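Local coordinates for meso-diaminopimelate dehydrogenase (Clostridium tetani, PDB 3WGY), which catalyses, in its native form, the reversible NADP-dependent oxidative deamination of the D-centre of meso-2,6-diaminopimelate, at residues 5-10 with 21-26. The protein carries 6 engineered substitutions. Numbering follows the deposited sequence.
Sequences IRIGIV and KAIKQN
Strand 5-10 and segment 21-26 come closest at Ile-7 and Ile-23, whose CA atoms lie 8.4 Å apart, a spacing bridged by side chains with no hydrogen bond between the segments. Ile-23 supplies the link: its side chain leaves the backbone toward the strand, and its CD1 reaches 3.6 Å from CG2 of Ile-7 and 3.8 Å from CB of the same residue. The extended second torsion of Ile-23 (chi2 177°) carries this methyl outward to the strand. On Ile-7, chi1 of -62° sets CG1 beside the backbone N and leaves CG2 anti to it, and CG2 is the branch that is touched; the two side chains meet at a slant. Two residues along, CD1 of Ile-9 makes a looser approach to the same Ile-23 CD1, at 4.3 Å. One methyl thus spans two inward-facing strand positions, while the intervening Gly-8 takes no part. All three isoleucines are buried. The 107 Å² buried between the segments marks the contact as small, and its carbon-only approaches mark it as apolar.

From Ile-23 to Asn-26 the backbone makes a type I turn. Asn-26 ND2 gives Ala-22 O a short, bent bond (2.6 Å, N-H...O 135°) from above the carbonyl plane, and the backbone donor Gln-25 N reaches that oxygen from the opposite face.

The contact joins the first strand and helix of a Rossmann-type beta-alpha-beta unit. Ile-23 also packs on Met-29 and Leu-31 of the adjacent parallel strand 29-36, Ile-7 meets Val-65 and Ile-67 of strand 65-68 on the other flank, and helix 276-296 lies against Ala-22 and Asn-26.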
loop_
_atom_site.group_PDB
_atom_site.type_symbol
_atom_site.label_atom_id
_atom_site.label_comp_id
_atom_site.label_asym_id
_atom_site.label_seq_id
_atom_site.Cartn_x
_atom_site.Cartn_y
_atom_site.Cartn_z
ATOM N N ILE B 5 23.560 -2.404 11.172
ATOM C CA ILE B 5 23.239 -0.987 10.994
ATOM C C ILE B 5 23.175 -0.401 12.406
ATOM O O ILE B 5 22.406 -0.868 13.240
ATOM C CB ILE B 5 21.865 -0.788 10.285
ATOM C CG1 ILE B 5 21.939 -1.301 8.844
ATOM C CG2 ILE B 5 21.490 0.690 10.268
ATOM C CD1 ILE B 5 20.654 -1.115 8.048
ATOM N N ARG B 6 23.993 0.614 12.670
ATOM C CA ARG B 6 24.058 1.233 13.994
ATOM C C ARG B 6 22.981 2.289 14.210
ATOM O O ARG B 6 23.039 3.379 13.641
ATOM C CB ARG B 6 25.439 1.856 14.200
ATOM C CG ARG B 6 26.586 0.841 14.163
ATOM C CD ARG B 6 27.938 1.539 14.137
ATOM N NE ARG B 6 28.033 2.405 12.967
ATOM C CZ ARG B 6 29.105 3.120 12.642
ATOM N NH1 ARG B 6 30.192 3.073 13.403
ATOM N NH2 ARG B 6 29.084 3.888 11.558
ATOM N N ILE B 7 22.010 1.970 15.054
ATOM C CA ILE B 7 20.924 2.900 15.303
ATOM C C ILE B 7 21.110 3.699 16.586
ATOM O O ILE B 7 21.700 3.221 17.553
ATOM C CB ILE B 7 19.563 2.163 15.361
ATOM C CG1 ILE B 7 19.270 1.486 14.014
ATOM C CG2 ILE B 7 18.450 3.143 15.712
ATOM C CD1 ILE B 7 19.207 2.430 12.845
ATOM N N GLY B 8 20.609 4.928 16.569
ATOM C CA GLY B 8 20.687 5.790 17.730
ATOM C C GLY B 8 19.297 6.328 17.997
ATOM O O GLY B 8 18.628 6.795 17.076
ATOM N N ILE B 9 18.856 6.261 19.248
ATOM C CA ILE B 9 17.529 6.741 19.610
ATOM C C ILE B 9 17.598 8.013 20.446
ATOM O O ILE B 9 18.310 8.061 21.446
ATOM C CB ILE B 9 16.748 5.670 20.435
ATOM C CG1 ILE B 9 16.615 4.376 19.632
ATOM C CG2 ILE B 9 15.373 6.206 20.813
ATOM C CD1 ILE B 9 15.924 3.256 20.391
ATOM N N VAL B 10 16.863 9.040 20.032
ATOM C CA VAL B 10 16.822 10.292 20.780
ATOM C C VAL B 10 15.441 10.401 21.416
ATOM O O VAL B 10 14.438 10.566 20.716
ATOM C CB VAL B 10 17.021 11.518 19.878
ATOM C CG1 VAL B 10 16.935 12.781 20.717
ATOM C CG2 VAL B 10 18.366 11.444 19.169
ATOM N N LYS B 21 12.535 -1.699 21.280
ATOM C CA LYS B 21 11.928 -3.018 21.173
ATOM C C LYS B 21 11.965 -3.554 19.750
ATOM O O LYS B 21 12.398 -4.679 19.513
ATOM C CB LYS B 21 10.478 -2.978 21.663
ATOM C CG LYS B 21 10.314 -3.525 23.058
ATOM C CD LYS B 21 8.972 -3.170 23.672
ATOM C CE LYS B 21 9.148 -2.990 25.177
ATOM N NZ LYS B 21 7.870 -2.902 25.936
ATOM N N ALA B 22 11.513 -2.743 18.806
ATOM C CA ALA B 22 11.482 -3.158 17.415
ATOM C C ALA B 22 12.863 -3.527 16.877
ATOM O O ALA B 22 12.993 -4.446 16.067
ATOM C CB ALA B 22 10.862 -2.063 16.565
ATOM N N ILE B 23 13.893 -2.816 17.322
ATOM C CA ILE B 23 15.236 -3.101 16.855
ATOM C C ILE B 23 15.629 -4.532 17.203
ATOM O O ILE B 23 16.482 -5.117 16.544
ATOM C CB ILE B 23 16.256 -2.104 17.447
ATOM C CG1 ILE B 23 16.033 -0.718 16.840
ATOM C CG2 ILE B 23 17.671 -2.558 17.141
ATOM C CD1 ILE B 23 16.929 0.349 17.406
ATOM N N LYS B 24 14.994 -5.102 18.223
ATOM C CA LYS B 24 15.279 -6.478 18.628
ATOM C C LYS B 24 14.711 -7.473 17.616
ATOM O O LYS B 24 15.170 -8.619 17.537
ATOM C CB LYS B 24 14.689 -6.769 20.012
ATOM C CG LYS B 24 15.289 -5.942 21.148
ATOM C CD LYS B 24 14.579 -6.244 22.463
ATOM C CE LYS B 24 15.164 -5.442 23.614
ATOM N NZ LYS B 24 16.585 -5.810 23.884
ATOM N N GLN B 25 13.707 -7.034 16.854
ATOM C CA GLN B 25 13.079 -7.872 15.832
ATOM C C GLN B 25 13.823 -7.755 14.500
ATOM O O GLN B 25 13.401 -8.331 13.501
ATOM C CB GLN B 25 11.612 -7.461 15.609
ATOM C CG GLN B 25 10.722 -7.524 16.837
ATOM C CD GLN B 25 9.248 -7.330 16.506
ATOM O OE1 GLN B 25 8.875 -6.415 15.764
ATOM N NE2 GLN B 25 8.398 -8.188 17.067
ATOM N N ASN B 26 14.926 -7.012 14.490
ATOM C CA ASN B 26 15.698 -6.809 13.269
ATOM C C ASN B 26 17.165 -7.212 13.397
ATOM O O ASN B 26 18.019 -6.410 13.777
ATOM C CB ASN B 26 15.588 -5.347 12.844
ATOM C CG ASN B 26 14.164 -4.956 12.477
ATOM O OD1 ASN B 26 13.780 -4.979 11.307
ATOM N ND2 ASN B 26 13.372 -4.615 13.481
#